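Local coordinates for L0028 (Mitochondria associated protein) (Escherichia coli, PDB 3GCG) that probably acts as a secreted bacterial effector of the WxxxE type, promoting guanine nucleotide exchange on a host Rho-family GTPase such as Cdc42, at residues N57-D62 with N161-H166; E84-Q89 with K156-N161; T49-R54 with F150-I155; K22-L27 with Q140-R145. All coordinates share one frame; numbering follows the deposited sequence.

Interaction 1: residues N57-D62 with N161-H166; sequences NRTLDD and NAILEH
Leu60 and Ile163 carry the close part of this contact, where helix 41-67 passes the C-terminal end of helix 152-166. Leu60 CD2 lies 3.6 Å from Ile163 CD1 and is equally near Ile163 CG1, which puts the leucine methyl alongside the last bond of the isoleucine instead of on its end alone; the two side chains cross obliquely. Ile163 reaches this far because its longer branch is fully extended, with CG1 anti to the carbonyl carbon (chi1 -65°) and CD1 anti to CA. That arm covers about half of the 7.7 Å between the CA atoms of Leu60 and Ile163, and the Leu60 side chain makes up the rest.

Toward Thr59 the fit is looser. Ile163 CD1 stays 4.3 Å from Thr59 CG2 and is about as far from the Thr59 carbonyl oxygen, both loose van der Waals approaches. The threonine hydroxyl is engaged within its own helix, bonded to the carbonyl oxygen of Thr55, and no hydrogen bond joins the two segments. Beyond the apolar patch, Leu164 and Glu165 are exposed on helix 152-166, as is Asp62 on helix 41-67, where it pairs with Arg65. Arg58 and Asp61 instead meet the chain of another protein. The patch itself is buried among three helices: Leu60 also rests on Ile79 and Phe80 of helix 73-87, while Thr59 packs against Lys156, Thr159 and Gln160 further back along helix 152-166.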
# COMPACT_ATOMS: atom_id res chain seq x y z
N ASN B 57 -7.94 2.91 -11.51
CA ASN B 57 -8.38 1.76 -10.75
C ASN B 57 -9.51 2.11 -9.79
O ASN B 57 -10.39 1.30 -9.53
CB ASN B 57 -7.22 1.15 -9.96
CG ASN B 57 -6.49 0.09 -10.75
OD1 ASN B 57 -7.11 -0.78 -11.34
ND2 ASN B 57 -5.17 0.16 -10.77
N ARG B 58 -9.47 3.32 -9.27
CA ARG B 58 -10.47 3.83 -8.34
C ARG B 58 -11.81 3.94 -9.07
O ARG B 58 -12.86 3.63 -8.51
CB ARG B 58 -10.04 5.21 -7.85
CG ARG B 58 -10.53 5.57 -6.47
CD ARG B 58 -9.36 6.05 -5.63
NE ARG B 58 -9.48 5.61 -4.25
CZ ARG B 58 -10.19 6.24 -3.32
NH1 ARG B 58 -10.84 7.37 -3.61
NH2 ARG B 58 -10.28 5.73 -2.11
N THR B 59 -11.75 4.41 -10.31
CA THR B 59 -12.96 4.57 -11.11
C THR B 59 -13.54 3.20 -11.43
O THR B 59 -14.76 3.01 -11.45
CB THR B 59 -12.65 5.33 -12.42
OG1 THR B 59 -12.05 6.59 -12.12
CG2 THR B 59 -13.93 5.57 -13.21
N LEU B 60 -12.66 2.23 -11.67
CA LEU B 60 -13.11 0.88 -11.96
C LEU B 60 -13.77 0.29 -10.72
O LEU B 60 -14.81 -0.37 -10.82
CB LEU B 60 -11.94 0.01 -12.41
CG LEU B 60 -11.54 0.20 -13.87
CD1 LEU B 60 -10.23 -0.51 -14.17
CD2 LEU B 60 -12.66 -0.34 -14.75
N ASP B 61 -13.16 0.52 -9.55
CA ASP B 61 -13.70 0.01 -8.30
C ASP B 61 -15.11 0.56 -8.07
O ASP B 61 -16.03 -0.18 -7.71
CB ASP B 61 -12.83 0.42 -7.10
CG ASP B 61 -11.53 -0.38 -7.00
OD1 ASP B 61 -11.51 -1.58 -7.35
OD2 ASP B 61 -10.52 0.18 -6.53
N ASP B 62 -15.27 1.87 -8.28
CA ASP B 62 -16.56 2.51 -8.09
C ASP B 62 -17.60 1.96 -9.05
O ASP B 62 -18.76 1.78 -8.68
CB ASP B 62 -16.45 4.02 -8.25
CG ASP B 62 -15.75 4.68 -7.08
OD1 ASP B 62 -15.78 4.10 -5.97
OD2 ASP B 62 -15.18 5.77 -7.26
N ASN B 161 -15.76 6.40 -19.96
CA ASN B 161 -16.06 6.20 -21.37
C ASN B 161 -15.39 4.92 -21.88
O ASN B 161 -15.87 4.30 -22.82
CB ASN B 161 -15.58 7.41 -22.18
CG ASN B 161 -16.40 7.63 -23.44
OD1 ASN B 161 -15.92 7.41 -24.55
ND2 ASN B 161 -17.65 8.05 -23.26
N ALA B 162 -14.28 4.54 -21.26
CA ALA B 162 -13.57 3.32 -21.64
C ALA B 162 -14.39 2.15 -21.12
O ALA B 162 -14.64 1.18 -21.83
CB ALA B 162 -12.17 3.30 -21.03
N ILE B 163 -14.80 2.24 -19.86
CA ILE B 163 -15.60 1.19 -19.25
C ILE B 163 -16.86 0.97 -20.10
O ILE B 163 -17.23 -0.17 -20.40
CB ILE B 163 -16.02 1.58 -17.82
CG1 ILE B 163 -14.77 1.68 -16.93
CG2 ILE B 163 -16.99 0.55 -17.25
CD1 ILE B 163 -15.06 2.18 -15.52
N LEU B 164 -17.51 2.06 -20.49
CA LEU B 164 -18.71 1.97 -21.30
C LEU B 164 -18.42 1.26 -22.62
O LEU B 164 -19.18 0.41 -23.06
CB LEU B 164 -19.25 3.37 -21.58
CG LEU B 164 -20.74 3.57 -21.28
CD1 LEU B 164 -21.18 4.93 -21.81
CD2 LEU B 164 -21.56 2.44 -21.91
N GLU B 165 -17.31 1.63 -23.24
CA GLU B 165 -16.93 1.04 -24.52
C GLU B 165 -16.52 -0.43 -24.46
O GLU B 165 -16.89 -1.22 -25.32
CB GLU B 165 -15.79 1.84 -25.13
CG GLU B 165 -15.39 1.38 -26.52
CD GLU B 165 -14.22 2.16 -27.06
OE1 GLU B 165 -14.04 3.32 -26.63
OE2 GLU B 165 -13.48 1.63 -27.92
N HIS B 166 -15.75 -0.80 -23.44
CA HIS B 166 -15.27 -2.18 -23.34
C HIS B 166 -16.00 -3.09 -22.36
O HIS B 166 -15.98 -4.31 -22.53
CB HIS B 166 -13.78 -2.16 -23.04
CG HIS B 166 -12.98 -1.40 -24.05
ND1 HIS B 166 -12.80 -1.83 -25.34
CD2 HIS B 166 -12.36 -0.20 -23.97
CE1 HIS B 166 -12.11 -0.94 -26.02
NE2 HIS B 166 -11.83 0.07 -25.21

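Interaction 2: residues E84-Q89 with K156-N161; sequences ENALQQ and KAITQN
Ile158 points both of its branches at the end of helix 73-87, and the apolar contact consists of these two touches. Its short branch, CG2, sits 3.7 Å from Ala86 CB, a methyl against a methyl. The long branch ends in CD1, 3.5 Å from Leu87 CD2. The branches divide in this way because CG1 is anti to the carbonyl carbon (chi1 -67°) while CG2 is anti to the backbone N, so the isoleucine straddles two successive residues of the opposing helix. Leu87 leaves its backbone at an angle to the partner helix and comes close only at its tip; Ala86 directs its CB toward the partner helix. Leu87 continues its packing onto Ile52 of helix 41-67. The CA atoms of Ala86 and Ile158 are 7.5 Å apart.

No hydrogen bond joins the two segments; the notable polar interactions lie at the end of helix 73-87, which closes in a Schellman motif. Gln88, with positive phi, is its C-prime residue: Gln89 N bonds to Glu84 O at 3.3 Å, while Gln88 N makes a weak bond to Asn85 O. The side chain of Gln88 folds back on the same carbonyl, NE2 donating to Asn85 O at 2.9 Å. This bond is bent, 134° at the hydrogen, although it arrives in the carbonyl plane on a lone pair. Glu84 OE2 accepts from Leu91 N, tying the following loop to the last helical turn.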
# COMPACT_ATOMS: atom_id res chain seq x y z
N GLU B 84 -4.78 4.77 -21.62
CA GLU B 84 -3.38 5.01 -21.90
C GLU B 84 -3.23 5.77 -23.22
O GLU B 84 -2.51 6.76 -23.29
CB GLU B 84 -2.64 3.66 -21.96
CG GLU B 84 -1.13 3.74 -21.90
CD GLU B 84 -0.50 2.40 -21.53
OE1 GLU B 84 -0.79 1.39 -22.22
OE2 GLU B 84 0.28 2.35 -20.56
N ASN B 85 -3.95 5.31 -24.25
CA ASN B 85 -3.89 5.97 -25.55
C ASN B 85 -4.49 7.36 -25.49
O ASN B 85 -3.92 8.31 -26.02
CB ASN B 85 -4.66 5.16 -26.61
CG ASN B 85 -4.11 3.77 -26.81
OD1 ASN B 85 -2.91 3.55 -26.69
ND2 ASN B 85 -4.98 2.83 -27.15
N ALA B 86 -5.65 7.48 -24.86
CA ALA B 86 -6.34 8.76 -24.74
C ALA B 86 -5.52 9.82 -24.03
O ALA B 86 -5.58 11.00 -24.38
CB ALA B 86 -7.67 8.57 -24.03
N LEU B 87 -4.76 9.40 -23.02
CA LEU B 87 -3.94 10.33 -22.25
C LEU B 87 -2.52 10.46 -22.79
O LEU B 87 -1.81 11.40 -22.44
CB LEU B 87 -3.85 9.86 -20.79
CG LEU B 87 -5.13 9.77 -19.97
CD1 LEU B 87 -4.80 9.25 -18.56
CD2 LEU B 87 -5.78 11.13 -19.89
N GLN B 88 -2.12 9.53 -23.64
CA GLN B 88 -0.77 9.56 -24.17
C GLN B 88 0.15 9.54 -22.97
O GLN B 88 1.06 10.36 -22.85
CB GLN B 88 -0.53 10.83 -25.00
CG GLN B 88 -1.20 10.82 -26.35
CD GLN B 88 -0.71 9.68 -27.23
OE1 GLN B 88 0.49 9.53 -27.47
NE2 GLN B 88 -1.64 8.87 -27.72
N GLN B 89 -0.12 8.61 -22.06
CA GLN B 89 0.67 8.48 -20.84
C GLN B 89 0.76 7.00 -20.48
O GLN B 89 -0.25 6.29 -20.49
CB GLN B 89 -0.03 9.22 -19.69
CG GLN B 89 0.90 9.90 -18.69
CD GLN B 89 1.33 11.28 -19.15
OE1 GLN B 89 2.16 11.42 -20.06
NE2 GLN B 89 0.74 12.31 -18.56
N LYS B 156 -11.08 10.54 -14.85
CA LYS B 156 -12.28 9.79 -14.47
C LYS B 156 -13.27 9.64 -15.63
O LYS B 156 -13.77 8.55 -15.89
CB LYS B 156 -13.01 10.46 -13.31
CG LYS B 156 -12.36 10.30 -11.95
CD LYS B 156 -13.31 10.78 -10.84
CE LYS B 156 -12.72 10.53 -9.46
NZ LYS B 156 -13.68 10.90 -8.37
N ALA B 157 -13.56 10.75 -16.30
CA ALA B 157 -14.51 10.76 -17.41
C ALA B 157 -14.00 9.89 -18.56
O ALA B 157 -14.73 9.07 -19.10
CB ALA B 157 -14.73 12.20 -17.90
N ILE B 158 -12.73 10.08 -18.92
CA ILE B 158 -12.13 9.28 -19.98
C ILE B 158 -12.24 7.80 -19.63
O ILE B 158 -12.59 6.98 -20.49
CB ILE B 158 -10.65 9.66 -20.15
CG1 ILE B 158 -10.54 11.09 -20.68
CG2 ILE B 158 -9.96 8.66 -21.08
CD1 ILE B 158 -9.12 11.59 -20.83
N THR B 159 -11.96 7.45 -18.38
CA THR B 159 -12.05 6.06 -17.93
C THR B 159 -13.48 5.54 -18.03
O THR B 159 -13.72 4.45 -18.54
CB THR B 159 -11.57 5.91 -16.47
OG1 THR B 159 -10.20 6.35 -16.37
CG2 THR B 159 -11.67 4.46 -16.02
N GLN B 160 -14.43 6.34 -17.55
CA GLN B 160 -15.85 5.97 -17.59
C GLN B 160 -16.25 5.61 -19.02
O GLN B 160 -16.99 4.65 -19.25
CB GLN B 160 -16.73 7.13 -17.10
CG GLN B 160 -16.69 7.36 -15.60
CD GLN B 160 -17.58 8.52 -15.16
OE1 GLN B 160 -17.39 9.66 -15.58
NE2 GLN B 160 -18.55 8.22 -14.29
N ASN B 161 -15.76 6.40 -19.96
CA ASN B 161 -16.06 6.20 -21.37
C ASN B 161 -15.39 4.92 -21.88
O ASN B 161 -15.87 4.30 -22.82
CB ASN B 161 -15.58 7.41 -22.18
CG ASN B 161 -16.40 7.63 -23.44
OD1 ASN B 161 -15.92 7.41 -24.55
ND2 ASN B 161 -17.65 8.05 -23.26

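Interaction 3: residues T49-R54 with F150-I155; sequences TTYISR and FKVSEI
Ile52 and Ile155 mark the nearest approach of the two backbones, with CA atoms 7.4 Å apart, where the middle of helix 41-67 meets the first turn of helix 152-166. Their side chains cross at about a right angle. Ile155 CD1 points into the fork of Ile52, 3.9 Å from Ile52 CG1 and 4.1 Å from Ile52 CG2, so it touches both branches without favouring either strongly.

The second touch is a methyl at a ring edge. Tyr51 has its CG anti to the backbone N (chi1 -173°), which swings the ring out along the helix flank toward Val152. Val152 CG2 meets the ring at its edge and near its plane, 3.7 Å from Tyr51 CE2 and 3.8 Å from Tyr51 OH. The same ring stacks with Phe143 of helix 124-146.

Polar groups hold each partner in shape. Lys151 occupies the N-cap position, and its backbone N donates to Glu154 OE1 at 2.9 Å in a nearly straight bond (176°), reaching the anti side of the carboxylate. The next amide, Val152 N, is taken by Glu144. In helix 41-67, Ser53 OG donates to Thr49 O, which also receives Ser53 N, and Asp92 N is bonded to the same hydroxyl oxygen.

With no hydrogen bond crossing between the segments, the four buried side chains are joined by van der Waals packing of apolar groups, including a methyl at the tyrosine edge, while carboxylates secure the start of helix 152-166 and would be expected to favour its dipole.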
# COMPACT_ATOMS: atom_id res chain seq x y z
N THR B 49 2.49 8.22 -13.42
CA THR B 49 1.84 7.02 -13.92
C THR B 49 1.14 6.27 -12.78
O THR B 49 0.14 5.61 -12.99
CB THR B 49 2.82 6.06 -14.67
OG1 THR B 49 3.05 4.88 -13.89
CG2 THR B 49 4.13 6.74 -14.94
N THR B 50 1.66 6.42 -11.57
CA THR B 50 1.07 5.76 -10.41
C THR B 50 -0.23 6.43 -9.97
O THR B 50 -1.24 5.75 -9.77
CB THR B 50 2.05 5.73 -9.22
OG1 THR B 50 3.13 4.84 -9.52
CG2 THR B 50 1.35 5.26 -7.95
N TYR B 51 -0.20 7.76 -9.81
CA TYR B 51 -1.38 8.52 -9.38
C TYR B 51 -2.52 8.39 -10.39
O TYR B 51 -3.69 8.24 -10.02
CB TYR B 51 -1.05 10.00 -9.21
CG TYR B 51 -2.19 10.79 -8.61
CD1 TYR B 51 -2.32 10.94 -7.23
CD2 TYR B 51 -3.21 11.30 -9.42
CE1 TYR B 51 -3.41 11.58 -6.67
CE2 TYR B 51 -4.32 11.93 -8.87
CZ TYR B 51 -4.42 12.07 -7.50
OH TYR B 51 -5.53 12.67 -6.96
N ILE B 52 -2.18 8.47 -11.67
CA ILE B 52 -3.16 8.35 -12.74
C ILE B 52 -3.73 6.94 -12.79
O ILE B 52 -4.94 6.77 -12.99
CB ILE B 52 -2.53 8.70 -14.09
CG1 ILE B 52 -2.12 10.17 -14.11
CG2 ILE B 52 -3.52 8.40 -15.22
CD1 ILE B 52 -1.29 10.55 -15.35
N SER B 53 -2.87 5.94 -12.62
CA SER B 53 -3.29 4.53 -12.64
C SER B 53 -4.22 4.23 -11.48
O SER B 53 -5.17 3.48 -11.61
CB SER B 53 -2.09 3.59 -12.56
OG SER B 53 -1.30 3.67 -13.72
N ARG B 54 -3.92 4.82 -10.33
CA ARG B 54 -4.76 4.58 -9.17
C ARG B 54 -6.10 5.28 -9.40
O ARG B 54 -7.15 4.75 -9.04
CB ARG B 54 -4.03 5.05 -7.91
CG ARG B 54 -4.52 6.30 -7.26
CD ARG B 54 -5.47 6.01 -6.12
NE ARG B 54 -5.70 7.21 -5.32
CZ ARG B 54 -4.87 7.64 -4.38
NH1 ARG B 54 -3.77 6.97 -4.09
NH2 ARG B 54 -5.14 8.78 -3.74
N PHE B 150 -3.14 16.04 -17.36
CA PHE B 150 -4.59 15.85 -17.42
C PHE B 150 -5.13 15.93 -15.98
O PHE B 150 -4.45 15.50 -15.05
CB PHE B 150 -4.93 14.49 -18.05
CG PHE B 150 -5.31 14.57 -19.51
CD1 PHE B 150 -6.49 15.19 -19.91
CD2 PHE B 150 -4.49 14.01 -20.49
CE1 PHE B 150 -6.85 15.26 -21.25
CE2 PHE B 150 -4.83 14.07 -21.84
CZ PHE B 150 -6.01 14.70 -22.22
N LYS B 151 -6.34 16.47 -15.81
CA LYS B 151 -6.95 16.60 -14.48
C LYS B 151 -7.69 15.35 -14.04
O LYS B 151 -8.12 14.55 -14.87
CB LYS B 151 -7.92 17.78 -14.47
CG LYS B 151 -7.26 19.14 -14.59
CD LYS B 151 -8.31 20.23 -14.71
CE LYS B 151 -7.68 21.62 -14.68
NZ LYS B 151 -8.71 22.68 -14.85
N VAL B 152 -7.86 15.19 -12.73
CA VAL B 152 -8.54 14.02 -12.18
C VAL B 152 -9.95 13.79 -12.71
O VAL B 152 -10.31 12.65 -13.01
CB VAL B 152 -8.60 14.09 -10.64
CG1 VAL B 152 -9.46 12.95 -10.10
CG2 VAL B 152 -7.20 13.99 -10.07
N SER B 153 -10.74 14.85 -12.83
CA SER B 153 -12.11 14.73 -13.33
C SER B 153 -12.06 14.25 -14.77
O SER B 153 -12.89 13.46 -15.22
CB SER B 153 -12.83 16.07 -13.28
OG SER B 153 -12.19 17.02 -14.12
N GLU B 154 -11.07 14.74 -15.50
CA GLU B 154 -10.90 14.35 -16.89
C GLU B 154 -10.53 12.86 -16.97
O GLU B 154 -11.14 12.10 -17.71
CB GLU B 154 -9.83 15.23 -17.54
CG GLU B 154 -10.07 16.72 -17.29
CD GLU B 154 -9.15 17.61 -18.10
OE1 GLU B 154 -7.92 17.39 -18.08
OE2 GLU B 154 -9.67 18.54 -18.76
N ILE B 155 -9.53 12.46 -16.19
CA ILE B 155 -9.09 11.07 -16.14
C ILE B 155 -10.29 10.16 -15.85
O ILE B 155 -10.49 9.15 -16.51
CB ILE B 155 -8.02 10.87 -15.03
CG1 ILE B 155 -6.76 11.66 -15.39
CG2 ILE B 155 -7.69 9.41 -14.87
CD1 ILE B 155 -5.75 11.70 -14.27

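Interaction 4: residues K22-L27 with Q140-R145; sequences KLTNQL and QEIFER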
# COMPACT_ATOMS: atom_id res chain seq x y z
N LYS B 22 3.70 25.34 -0.63
CA LYS B 22 4.67 25.02 0.42
C LYS B 22 4.75 23.52 0.59
O LYS B 22 5.82 22.97 0.83
CB LYS B 22 4.28 25.66 1.76
CG LYS B 22 4.63 27.15 1.85
CD LYS B 22 4.35 27.73 3.24
CE LYS B 22 4.89 29.16 3.32
NZ LYS B 22 4.68 29.79 4.65
N LEU B 23 3.60 22.86 0.48
CA LEU B 23 3.58 21.41 0.62
C LEU B 23 4.44 20.79 -0.46
O LEU B 23 5.30 19.95 -0.18
CB LEU B 23 2.15 20.88 0.50
CG LEU B 23 1.35 20.91 1.81
CD1 LEU B 23 -0.11 20.60 1.56
CD2 LEU B 23 1.97 19.91 2.79
N THR B 24 4.22 21.22 -1.70
CA THR B 24 4.97 20.70 -2.84
C THR B 24 6.47 20.87 -2.64
O THR B 24 7.25 19.97 -2.95
CB THR B 24 4.57 21.40 -4.17
OG1 THR B 24 3.20 21.11 -4.47
CG2 THR B 24 5.44 20.92 -5.31
N ASN B 25 6.87 22.03 -2.12
CA ASN B 25 8.28 22.27 -1.88
C ASN B 25 8.82 21.32 -0.83
O ASN B 25 9.97 20.88 -0.91
CB ASN B 25 8.52 23.72 -1.45
CG ASN B 25 8.56 24.67 -2.63
OD1 ASN B 25 7.73 24.58 -3.54
ND2 ASN B 25 9.52 25.59 -2.62
N GLN B 26 7.99 21.00 0.15
CA GLN B 26 8.40 20.07 1.20
C GLN B 26 8.41 18.64 0.66
O GLN B 26 9.22 17.82 1.07
CB GLN B 26 7.46 20.21 2.40
CG GLN B 26 7.67 21.51 3.18
CD GLN B 26 6.76 21.63 4.40
OE1 GLN B 26 6.30 20.63 4.95
NE2 GLN B 26 6.51 22.86 4.84
N LEU B 27 7.51 18.35 -0.28
CA LEU B 27 7.45 17.03 -0.88
C LEU B 27 8.70 16.87 -1.77
O LEU B 27 9.37 15.85 -1.74
CB LEU B 27 6.19 16.89 -1.74
CG LEU B 27 5.76 15.52 -2.28
CD1 LEU B 27 5.06 15.75 -3.60
CD2 LEU B 27 6.93 14.58 -2.46
N GLN B 140 -4.76 15.26 -4.42
CA GLN B 140 -5.35 15.49 -5.73
C GLN B 140 -5.04 16.92 -6.14
O GLN B 140 -4.71 17.19 -7.30
CB GLN B 140 -6.87 15.30 -5.70
CG GLN B 140 -7.52 15.61 -7.04
CD GLN B 140 -9.03 15.48 -7.01
OE1 GLN B 140 -9.57 14.40 -6.75
NE2 GLN B 140 -9.72 16.58 -7.27
N GLU B 141 -5.14 17.83 -5.17
CA GLU B 141 -4.86 19.24 -5.43
C GLU B 141 -3.37 19.41 -5.76
O GLU B 141 -3.02 20.18 -6.65
CB GLU B 141 -5.27 20.08 -4.21
CG GLU B 141 -6.75 19.92 -3.85
CD GLU B 141 -7.21 20.76 -2.66
OE1 GLU B 141 -6.59 20.67 -1.58
OE2 GLU B 141 -8.20 21.51 -2.80
N ILE B 142 -2.51 18.67 -5.06
CA ILE B 142 -1.07 18.75 -5.30
C ILE B 142 -0.71 18.16 -6.65
O ILE B 142 0.20 18.65 -7.32
CB ILE B 142 -0.28 18.01 -4.21
CG1 ILE B 142 -0.29 18.85 -2.93
CG2 ILE B 142 1.15 17.75 -4.67
CD1 ILE B 142 0.50 18.26 -1.79
N PHE B 143 -1.42 17.12 -7.03
CA PHE B 143 -1.18 16.46 -8.31
C PHE B 143 -1.53 17.38 -9.48
O PHE B 143 -0.74 17.55 -10.41
CB PHE B 143 -2.02 15.19 -8.40
CG PHE B 143 -1.99 14.54 -9.76
CD1 PHE B 143 -0.84 13.88 -10.20
CD2 PHE B 143 -3.09 14.61 -10.61
CE1 PHE B 143 -0.79 13.29 -11.46
CE2 PHE B 143 -3.06 14.03 -11.88
CZ PHE B 143 -1.90 13.36 -12.31
N GLU B 144 -2.73 17.96 -9.43
CA GLU B 144 -3.20 18.83 -10.50
C GLU B 144 -2.43 20.14 -10.69
O GLU B 144 -2.50 20.74 -11.76
CB GLU B 144 -4.69 19.13 -10.31
CG GLU B 144 -5.54 17.88 -10.24
CD GLU B 144 -7.02 18.17 -10.18
OE1 GLU B 144 -7.42 19.11 -9.46
OE2 GLU B 144 -7.79 17.44 -10.83
N ARG B 145 -1.70 20.57 -9.68
CA ARG B 145 -0.94 21.81 -9.81
C ARG B 145 0.47 21.57 -10.33
O ARG B 145 1.10 22.47 -10.88
CB ARG B 145 -0.88 22.53 -8.47
CG ARG B 145 -2.25 22.80 -7.89
CD ARG B 145 -2.20 23.87 -6.82
NE ARG B 145 -3.53 24.22 -6.36
CZ ARG B 145 -3.79 25.26 -5.57
NH1 ARG B 145 -2.81 26.04 -5.15
NH2 ARG B 145 -5.05 25.50 -5.20
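Ile142 inserts between Leu23 and Thr24, using a different branch for each. Its CD1 lies 3.9 Å from Leu23 CB and 4.1 Å from Leu23 CD1, the two side chains crossing at about a right angle. Its CG2 faces Thr24 OG1 at 3.9 Å, a van der Waals approach in which the side chains slide past each other in opposite directions. With CG1 anti to the carbonyl carbon (chi1 -75°), the isoleucine spreads both branches over the surface of helix 20-32. The small side chain of Thr24 is consistent with the close backbone approach, 6.8 Å between the CA atoms of Thr24 and Ile142.

One shell out, the threonine hydroxyl is bonded to the carbonyl oxygen of His20, and Asn146 ND2 adds a weak hydrogen bond to it. The same amide nitrogen bonds to Ile142 O, so Asn146 links the two helices at the edge of the apolar patch.

Helix 99-105 lies against both sides of the contact, Leu104 on Leu23 and Ile100 on Ile142. Leu27, a turn along helix 20-32, packs on Phe103 and on Trp43 of helix 41-67, probably the tryptophan of the WxxxE signature, while Phe143 faces away from helix 20-32 to meet Tyr51 and Ile52.

In the fold
From the N terminus, helix 20-32 waits longest for its partner: interaction 4 closes a loop of 112 residues through to helix 124-146. Helix 41-67 then meets helix 152-166 twice, interaction 3 closing a loop of 95 residues and interaction 1, further along, one of 98; from helix 73-87, interaction 2 closes a shorter one of 66. Interaction 2 is nested inside the loop of interaction 1; every other pair crosses. Interactions 1 and 4 lie on opposite sides of the chain's centre, about 27 Å apart between centres. Interaction 3 lies between, touching interaction 2 through Leu87 and interaction 4 through Phe143 and Glu144, so packing runs from interaction 4 through 3 and 2 to interaction 1.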